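Long-range contact in SusD-like carbohydrate binding protein BF1063 (PDB 3I4G), which probably binds carbohydrate at the bacterial outer membrane, as a member of the SusD family from Bacteroides fragilis: residues Thr119-Thr131 / Trp169-Pro182. Numbering follows the deposited sequence.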
ATOM      1  N   THR A 119      14.688   8.321 -25.344  1.00  7.05           N
ATOM      2  CA  THR A 119      14.153   6.965 -25.279  1.00  8.08           C
ATOM      3  C   THR A 119      13.798   6.557 -23.846  1.00  8.53           C
ATOM      4  O   THR A 119      12.745   5.946 -23.588  1.00  9.35           O
ATOM      5  CB  THR A 119      15.152   6.015 -25.942  1.00  9.29           C
ATOM      6  OG1 THR A 119      15.228   6.361 -27.344  1.00  8.72           O
ATOM      7  CG2 THR A 119      14.739   4.572 -25.852  1.00 10.26           C
ATOM      8  N   ARG A 120      14.651   6.936 -22.911  1.00  8.27           N
ATOM      9  CA  ARG A 120      14.369   6.687 -21.500  1.00  7.74           C
ATOM     10  C   ARG A 120      13.124   7.420 -21.043  1.00  8.09           C
ATOM     11  O   ARG A 120      12.248   6.836 -20.399  1.00  8.80           O
ATOM     12  CB  ARG A 120      15.566   7.103 -20.657  1.00  7.23           C
ATOM     13  CG  ARG A 120      15.314   6.875 -19.187  1.00  8.40           C
ATOM     14  CD  ARG A 120      16.489   7.342 -18.390  1.00  9.31           C
ATOM     15  NE  ARG A 120      16.247   7.149 -16.963  1.00  9.89           N
ATOM     16  CZ  ARG A 120      17.123   7.470 -16.017  1.00 10.12           C
ATOM     17  NH1 ARG A 120      18.319   7.951 -16.320  1.00 10.95           N
ATOM     18  NH2 ARG A 120      16.811   7.273 -14.737  1.00 10.37           N
HETATM   19  N   MSE A 121      13.027   8.694 -21.363  1.00  7.88           N
HETATM   20  CA  MSE A 121      11.892   9.493 -20.878  1.00  8.90           C
HETATM   21  C   MSE A 121      10.555   9.033 -21.454  1.00  9.82           C
HETATM   22  O   MSE A 121       9.546   9.022 -20.753  1.00  8.85           O
HETATM   23  CB  MSE A 121      12.100  10.958 -21.173  1.00 10.19           C
HETATM   24  CG  MSE A 121      13.303  11.535 -20.375  1.00  9.58           C
HETATM   25 SE   MSE A 121      13.347  13.476 -20.414  0.75 10.88          SE
HETATM   26  CE  MSE A 121      14.094  13.578 -22.124  1.00 15.64           C
ATOM     27  N   ILE A 122      10.547   8.555 -22.691  1.00  8.23           N
ATOM     28  CA  ILE A 122       9.353   7.965 -23.277  1.00  8.61           C
ATOM     29  C   ILE A 122       8.955   6.745 -22.450  1.00  8.99           C
ATOM     30  O   ILE A 122       7.800   6.560 -22.113  1.00  8.59           O
ATOM     31  CB  ILE A 122       9.559   7.553 -24.737  1.00  8.88           C
ATOM     32  CG1 ILE A 122       9.641   8.803 -25.612  1.00  8.72           C
ATOM     33  CG2 ILE A 122       8.425   6.613 -25.208  1.00  9.00           C
ATOM     34  CD1 ILE A 122      10.148   8.566 -27.023  1.00  8.77           C
ATOM     35  N   ALA A 123       9.932   5.890 -22.132  1.00  9.05           N
ATOM     36  CA  ALA A 123       9.641   4.731 -21.279  1.00  9.55           C
ATOM     37  C   ALA A 123       9.110   5.132 -19.905  1.00  9.85           C
ATOM     38  O   ALA A 123       8.195   4.478 -19.365  1.00  8.99           O
ATOM     39  CB  ALA A 123      10.892   3.866 -21.149  1.00  8.48           C
ATOM     40  N   GLU A 124       9.653   6.189 -19.310  1.00  8.13           N
ATOM     41  CA  GLU A 124       9.169   6.661 -18.008  1.00  8.06           C
ATOM     42  C   GLU A 124       7.739   7.126 -18.107  1.00  8.81           C
ATOM     43  O   GLU A 124       6.930   6.798 -17.244  1.00  9.20           O
ATOM     44  CB  GLU A 124      10.073   7.756 -17.486  1.00  8.24           C
ATOM     45  CG  GLU A 124      11.475   7.252 -17.193  1.00  9.86           C
ATOM     46  CD  GLU A 124      12.355   8.306 -16.632  1.00 10.25           C
ATOM     47  OE1 GLU A 124      12.336   8.522 -15.401  1.00 10.36           O
ATOM     48  OE2 GLU A 124      13.076   8.942 -17.418  1.00 10.19           O
ATOM     49  N   ALA A 125       7.421   7.902 -19.133  1.00  8.97           N
ATOM     50  CA  ALA A 125       6.051   8.365 -19.323  1.00  8.32           C
ATOM     51  C   ALA A 125       5.097   7.209 -19.550  1.00  8.54           C
ATOM     52  O   ALA A 125       3.967   7.211 -19.029  1.00  9.38           O
ATOM     53  CB  ALA A 125       5.970   9.363 -20.491  1.00  9.14           C
ATOM     54  N   ARG A 126       5.527   6.203 -20.307  1.00  8.37           N
ATOM     55  CA  ARG A 126       4.669   5.033 -20.520  1.00  7.59           C
ATOM     56  C   ARG A 126       4.462   4.238 -19.229  1.00  8.15           C
ATOM     57  O   ARG A 126       3.371   3.761 -18.960  1.00  8.66           O
ATOM     58  CB  ARG A 126       5.216   4.134 -21.634  1.00  9.82           C
ATOM     59  CG  ARG A 126       5.159   4.805 -23.014  1.00 10.41           C
ATOM     60  CD  ARG A 126       5.825   3.943 -24.053  1.00 12.02           C
ATOM     61  NE  ARG A 126       4.987   2.832 -24.445  1.00 10.57           N
ATOM     62  CZ  ARG A 126       5.330   1.947 -25.378  1.00 12.62           C
ATOM     63  NH1 ARG A 126       6.528   1.992 -25.938  1.00 13.20           N
ATOM     64  NH2 ARG A 126       4.483   1.000 -25.734  1.00 12.35           N
ATOM     65  N   PHE A 127       5.519   4.093 -18.447  1.00  9.93           N
ATOM     66  CA  PHE A 127       5.395   3.419 -17.157  1.00  7.92           C
ATOM     67  C   PHE A 127       4.395   4.133 -16.285  1.00  8.53           C
ATOM     68  O   PHE A 127       3.485   3.527 -15.743  1.00  8.89           O
ATOM     69  CB  PHE A 127       6.750   3.368 -16.453  1.00  8.53           C
ATOM     70  CG  PHE A 127       6.655   2.987 -14.991  1.00  8.56           C
ATOM     71  CD1 PHE A 127       6.469   1.665 -14.621  1.00 10.28           C
ATOM     72  CD2 PHE A 127       6.748   3.951 -14.003  1.00  8.99           C
ATOM     73  CE1 PHE A 127       6.377   1.313 -13.279  1.00  9.94           C
ATOM     74  CE2 PHE A 127       6.659   3.580 -12.660  1.00  9.06           C
ATOM     75  CZ  PHE A 127       6.467   2.255 -12.313  1.00  8.99           C
ATOM     76  N   LEU A 128       4.559   5.440 -16.144  1.00  8.66           N
ATOM     77  CA  LEU A 128       3.676   6.232 -15.294  1.00  8.42           C
ATOM     78  C   LEU A 128       2.228   6.171 -15.780  1.00  9.17           C
ATOM     79  O   LEU A 128       1.320   5.968 -14.969  1.00  9.82           O
ATOM     80  CB  LEU A 128       4.167   7.675 -15.197  1.00  8.92           C
ATOM     81  CG  LEU A 128       5.461   7.852 -14.423  1.00  8.49           C
ATOM     82  CD1 LEU A 128       6.010   9.260 -14.617  1.00 10.40           C
ATOM     83  CD2 LEU A 128       5.288   7.537 -12.892  1.00 11.91           C
ATOM     84  N   ARG A 129       1.997   6.297 -17.084  1.00  7.75           N
ATOM     85  CA  ARG A 129       0.645   6.212 -17.606  1.00  8.78           C
ATOM     86  C   ARG A 129       0.048   4.837 -17.335  1.00  9.93           C
ATOM     87  O   ARG A 129      -1.120   4.704 -16.919  1.00  9.11           O
ATOM     88  CB  ARG A 129       0.660   6.508 -19.115  1.00  9.35           C
ATOM     89  CG  ARG A 129      -0.712   6.359 -19.757  1.00  9.16           C
ATOM     90  CD  ARG A 129      -0.701   6.715 -21.248  1.00  9.80           C
ATOM     91  NE  ARG A 129       0.108   5.803 -22.037  1.00  9.04           N
ATOM     92  CZ  ARG A 129       0.202   5.856 -23.364  1.00 10.37           C
ATOM     93  NH1 ARG A 129      -0.457   6.768 -24.051  1.00 11.37           N
ATOM     94  NH2 ARG A 129       0.939   4.978 -24.002  1.00 10.19           N
ATOM     95  N   ALA A 130       0.825   3.797 -17.571  1.00  8.74           N
ATOM     96  CA  ALA A 130       0.325   2.453 -17.358  1.00  8.27           C
ATOM     97  C   ALA A 130      -0.003   2.143 -15.898  1.00  9.14           C
ATOM     98  O   ALA A 130      -0.975   1.420 -15.642  1.00  8.71           O
ATOM     99  CB  ALA A 130       1.288   1.419 -17.903  1.00  9.22           C
ATOM    100  N   THR A 131       0.754   2.706 -14.964  1.00  9.36           N
ATOM    101  CA  THR A 131       0.408   2.499 -13.571  1.00  7.64           C
ATOM    102  C   THR A 131      -0.978   3.054 -13.276  1.00  7.93           C
ATOM    103  O   THR A 131      -1.709   2.469 -12.500  1.00  9.24           O
ATOM    104  CB  THR A 131       1.392   3.082 -12.542  1.00  8.38           C
ATOM    105  OG1 THR A 131       1.444   4.512 -12.629  1.00  9.27           O
ATOM    106  CG2 THR A 131       2.778   2.461 -12.640  1.00  8.83           C
ATOM    107  N   TRP A 169      -3.365  -4.364 -22.414  1.00  9.05           N
ATOM    108  CA  TRP A 169      -2.645  -3.169 -22.817  1.00  8.86           C
ATOM    109  C   TRP A 169      -1.548  -2.841 -21.801  1.00 11.04           C
ATOM    110  O   TRP A 169      -0.418  -2.486 -22.169  1.00  9.94           O
ATOM    111  CB  TRP A 169      -3.661  -2.008 -23.002  1.00  8.93           C
ATOM    112  CG  TRP A 169      -3.114  -0.704 -23.441  1.00 10.26           C
ATOM    113  CD1 TRP A 169      -3.032  -0.238 -24.693  1.00 12.70           C
ATOM    114  CD2 TRP A 169      -2.678   0.344 -22.587  1.00 10.82           C
ATOM    115  NE1 TRP A 169      -2.537   1.038 -24.684  1.00 11.36           N
ATOM    116  CE2 TRP A 169      -2.319   1.418 -23.391  1.00 10.24           C
ATOM    117  CE3 TRP A 169      -2.585   0.479 -21.202  1.00 10.68           C
ATOM    118  CZ2 TRP A 169      -1.826   2.611 -22.870  1.00  9.57           C
ATOM    119  CZ3 TRP A 169      -2.091   1.659 -20.674  1.00 10.35           C
ATOM    120  CH2 TRP A 169      -1.729   2.720 -21.522  1.00 11.91           C
ATOM    121  N   CYS A 170      -1.865  -2.968 -20.517  1.00  9.62           N
ATOM    122  CA  CYS A 170      -0.871  -2.708 -19.469  1.00  9.24           C
ATOM    123  C   CYS A 170       0.307  -3.663 -19.598  1.00  8.56           C
ATOM    124  O   CYS A 170       1.438  -3.267 -19.402  1.00  9.38           O
ATOM    125  CB  CYS A 170      -1.473  -2.821 -18.089  1.00  8.13           C
ATOM    126  SG  CYS A 170      -2.540  -1.437 -17.580  1.00 10.82           S
ATOM    127  N   VAL A 171       0.054  -4.926 -19.921  1.00  9.37           N
ATOM    128  CA  VAL A 171       1.164  -5.865 -20.146  1.00  9.13           C
ATOM    129  C   VAL A 171       2.092  -5.342 -21.242  1.00 10.14           C
ATOM    130  O   VAL A 171       3.316  -5.283 -21.070  1.00  9.98           O
ATOM    131  CB  VAL A 171       0.642  -7.273 -20.495  1.00  8.87           C
ATOM    132  CG1 VAL A 171       1.750  -8.136 -21.091  1.00  9.93           C
ATOM    133  CG2 VAL A 171      -0.003  -7.926 -19.253  1.00  9.80           C
ATOM    134  N   THR A 172       1.514  -4.925 -22.367  1.00  9.39           N
ATOM    135  CA  THR A 172       2.309  -4.422 -23.474  1.00 11.17           C
ATOM    136  C   THR A 172       3.093  -3.190 -23.041  1.00  9.36           C
ATOM    137  O   THR A 172       4.303  -3.072 -23.332  1.00 10.51           O
ATOM    138  CB  THR A 172       1.406  -4.076 -24.660  1.00 11.82           C
ATOM    139  OG1 THR A 172       0.697  -5.268 -25.050  1.00 17.14           O
ATOM    140  CG2 THR A 172       2.225  -3.502 -25.832  1.00 15.35           C
ATOM    141  N   GLU A 173       2.443  -2.256 -22.373  1.00  8.67           N
ATOM    142  CA  GLU A 173       3.086  -1.021 -21.959  1.00  9.16           C
ATOM    143  C   GLU A 173       4.184  -1.219 -20.915  1.00  8.96           C
ATOM    144  O   GLU A 173       5.261  -0.628 -21.027  1.00  9.50           O
ATOM    145  CB  GLU A 173       2.021  -0.063 -21.427  1.00  9.52           C
ATOM    146  CG  GLU A 173       1.066   0.460 -22.484  1.00  9.99           C
ATOM    147  CD  GLU A 173       1.752   1.290 -23.549  1.00 10.90           C
ATOM    148  OE1 GLU A 173       2.339   2.338 -23.184  1.00 10.47           O
ATOM    149  OE2 GLU A 173       1.686   0.917 -24.765  1.00 11.67           O
ATOM    150  N   PHE A 174       3.940  -2.021 -19.885  1.00  8.77           N
ATOM    151  CA  PHE A 174       4.977  -2.257 -18.875  1.00  8.66           C
ATOM    152  C   PHE A 174       6.143  -3.013 -19.469  1.00  8.96           C
ATOM    153  O   PHE A 174       7.303  -2.749 -19.093  1.00  9.15           O
ATOM    154  CB  PHE A 174       4.444  -3.025 -17.660  1.00  7.43           C
ATOM    155  CG  PHE A 174       3.543  -2.218 -16.751  1.00  8.61           C
ATOM    156  CD1 PHE A 174       3.949  -0.999 -16.246  1.00  7.55           C
ATOM    157  CD2 PHE A 174       2.308  -2.701 -16.378  1.00  9.36           C
ATOM    158  CE1 PHE A 174       3.133  -0.255 -15.428  1.00  9.07           C
ATOM    159  CE2 PHE A 174       1.502  -1.956 -15.545  1.00  9.53           C
ATOM    160  CZ  PHE A 174       1.914  -0.738 -15.085  1.00  8.87           C
ATOM    161  N   THR A 175       5.869  -3.930 -20.402  1.00  8.87           N
ATOM    162  CA  THR A 175       6.948  -4.676 -21.042  1.00  9.17           C
ATOM    163  C   THR A 175       7.852  -3.745 -21.877  1.00  9.42           C
ATOM    164  O   THR A 175       9.076  -3.791 -21.791  1.00 10.14           O
ATOM    165  CB  THR A 175       6.383  -5.790 -21.925  1.00 10.17           C
ATOM    166  OG1 THR A 175       5.634  -6.699 -21.117  1.00 11.24           O
ATOM    167  CG2 THR A 175       7.494  -6.563 -22.654  1.00 11.13           C
ATOM    168  N   ALA A 176       7.213  -2.881 -22.661  1.00  9.57           N
ATOM    169  CA  ALA A 176       7.931  -1.906 -23.479  1.00  9.50           C
ATOM    170  C   ALA A 176       8.676  -0.888 -22.639  1.00 11.91           C
ATOM    171  O   ALA A 176       9.812  -0.508 -22.947  1.00 12.80           O
ATOM    172  CB  ALA A 176       6.954  -1.215 -24.420  1.00 11.56           C
ATOM    173  N   ALA A 177       8.063  -0.429 -21.568  1.00  9.75           N
ATOM    174  CA  ALA A 177       8.739   0.487 -20.660  1.00 10.18           C
ATOM    175  C   ALA A 177       9.949  -0.177 -20.021  1.00 11.05           C
ATOM    176  O   ALA A 177      11.048   0.396 -20.018  1.00 10.00           O
ATOM    177  CB  ALA A 177       7.778   1.007 -19.593  1.00 10.04           C
ATOM    178  N   ALA A 178       9.793  -1.385 -19.475  1.00  9.78           N
ATOM    179  CA  ALA A 178      10.921  -2.064 -18.865  1.00 10.27           C
ATOM    180  C   ALA A 178      12.114  -2.158 -19.803  1.00 10.39           C
ATOM    181  O   ALA A 178      13.244  -1.951 -19.359  1.00 11.38           O
ATOM    182  CB  ALA A 178      10.516  -3.462 -18.396  1.00 10.18           C
ATOM    183  N   ALA A 179      11.875  -2.489 -21.075  1.00  9.42           N
ATOM    184  CA  ALA A 179      12.954  -2.666 -22.026  1.00 10.19           C
ATOM    185  C   ALA A 179      13.846  -1.444 -22.134  1.00 11.60           C
ATOM    186  O   ALA A 179      15.030  -1.594 -22.380  1.00 12.17           O
ATOM    187  CB  ALA A 179      12.394  -3.000 -23.394  1.00 10.35           C
ATOM    188  N   ASP A 180      13.267  -0.249 -21.974  1.00  9.06           N
ATOM    189  CA  ASP A 180      14.005   1.010 -22.182  1.00 10.64           C
ATOM    190  C   ASP A 180      14.273   1.816 -20.928  1.00 11.83           C
ATOM    191  O   ASP A 180      14.723   2.949 -21.016  1.00 14.19           O
ATOM    192  CB  ASP A 180      13.266   1.889 -23.215  1.00 10.56           C
ATOM    193  CG  ASP A 180      13.380   1.366 -24.642  1.00 12.30           C
ATOM    194  OD1 ASP A 180      14.318   0.579 -24.949  1.00 16.73           O
ATOM    195  OD2 ASP A 180      12.554   1.798 -25.479  1.00 12.96           O
ATOM    196  N   LEU A 181      14.043   1.218 -19.766  1.00  9.17           N
ATOM    197  CA  LEU A 181      14.396   1.864 -18.514  1.00  9.92           C
ATOM    198  C   LEU A 181      15.718   1.288 -18.023  1.00  9.68           C
ATOM    199  O   LEU A 181      15.973   0.081 -18.208  1.00 10.06           O
ATOM    200  CB  LEU A 181      13.321   1.628 -17.456  1.00  9.30           C
ATOM    201  CG  LEU A 181      11.983   2.337 -17.692  1.00  9.00           C
ATOM    202  CD1 LEU A 181      10.912   1.835 -16.727  1.00  9.09           C
ATOM    203  CD2 LEU A 181      12.143   3.862 -17.598  1.00  9.98           C
ATOM    204  N   PRO A 182      16.538   2.110 -17.367  1.00  9.83           N
ATOM    205  CA  PRO A 182      17.773   1.552 -16.808  1.00  9.21           C
ATOM    206  C   PRO A 182      17.505   0.553 -15.712  1.00  8.26           C
ATOM    207  O   PRO A 182      16.550   0.690 -14.945  1.00  9.00           O
ATOM    208  CB  PRO A 182      18.532   2.760 -16.261  1.00 11.25           C
ATOM    209  CG  PRO A 182      17.662   3.967 -16.492  1.00 15.84           C
ATOM    210  CD  PRO A 182      16.357   3.549 -17.082  1.00 11.77           C
TER
HETATM  211  O   HOH W   1      11.207   4.098 -25.054  1.00 11.76           O
HETATM  212  O   HOH W   2       1.531   3.578 -20.978  1.00 10.04           O
HETATM  213  O   HOH W   3       1.571   3.035 -26.475  1.00 24.99           O
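The Phe174 ring carries the methyl of Ala130 over one face, a CH-pi contact with CB 3.8 Å from the ring centroid, while Phe127 meets the same ring obliquely through CD1. Trp169 lies over a face of the Arg129 guanidinium with CZ2, the two planes 59° apart, and Arg129 NE in turn sits at the edge of the indole, 3.6 Å from Trp169 CH2. One face of that indole is covered by CG of Glu173, and its NE1 bonds to Glu147. Pro182 puts CG over the centre of the Arg120 guanidinium, 3.5 Å from NE; the extended Arg120 side chain also reaches Glu191. The edges of Arg126 and Arg129 both go to Glu173. Arg126 grips the carboxylate side-on, NE to OE1 and NH2 to OE2, each bond 3.0 Å and nearly straight. Arg129 NH2 reaches Glu173 OE1 at 3.1 Å from the opposite face of the carboxylate. A bend in the Glu173 chain (chi2 -63°) brings the acid up between the two arginines.

These groups pack helices 116-139 and 163-180 of the SusD-like N-terminal region together as a roughly antiparallel pair, at 149° with 8.3 Å between the segment axes. Small residues permit the close approach where Ala123 faces Ala177, their CA atoms 4.4 Å apart. CB of Ala176 sits over a face of the Arg126 guanidinium. Leu181 packs CD2 against both Ala123 CB and Glu124 CG.

Water fills in the polar network. One molecule accepts from Arg129 NE and donates to Arg126 O and Glu173 OE1, so OE1 takes three N-H or O-H donors, which would favour a charged Glu173. The remaining nitrogen of Arg129, NH1, bonds to Asn103, and at the other end of the interface a water donates to both Thr119 O and Asp180 OD2.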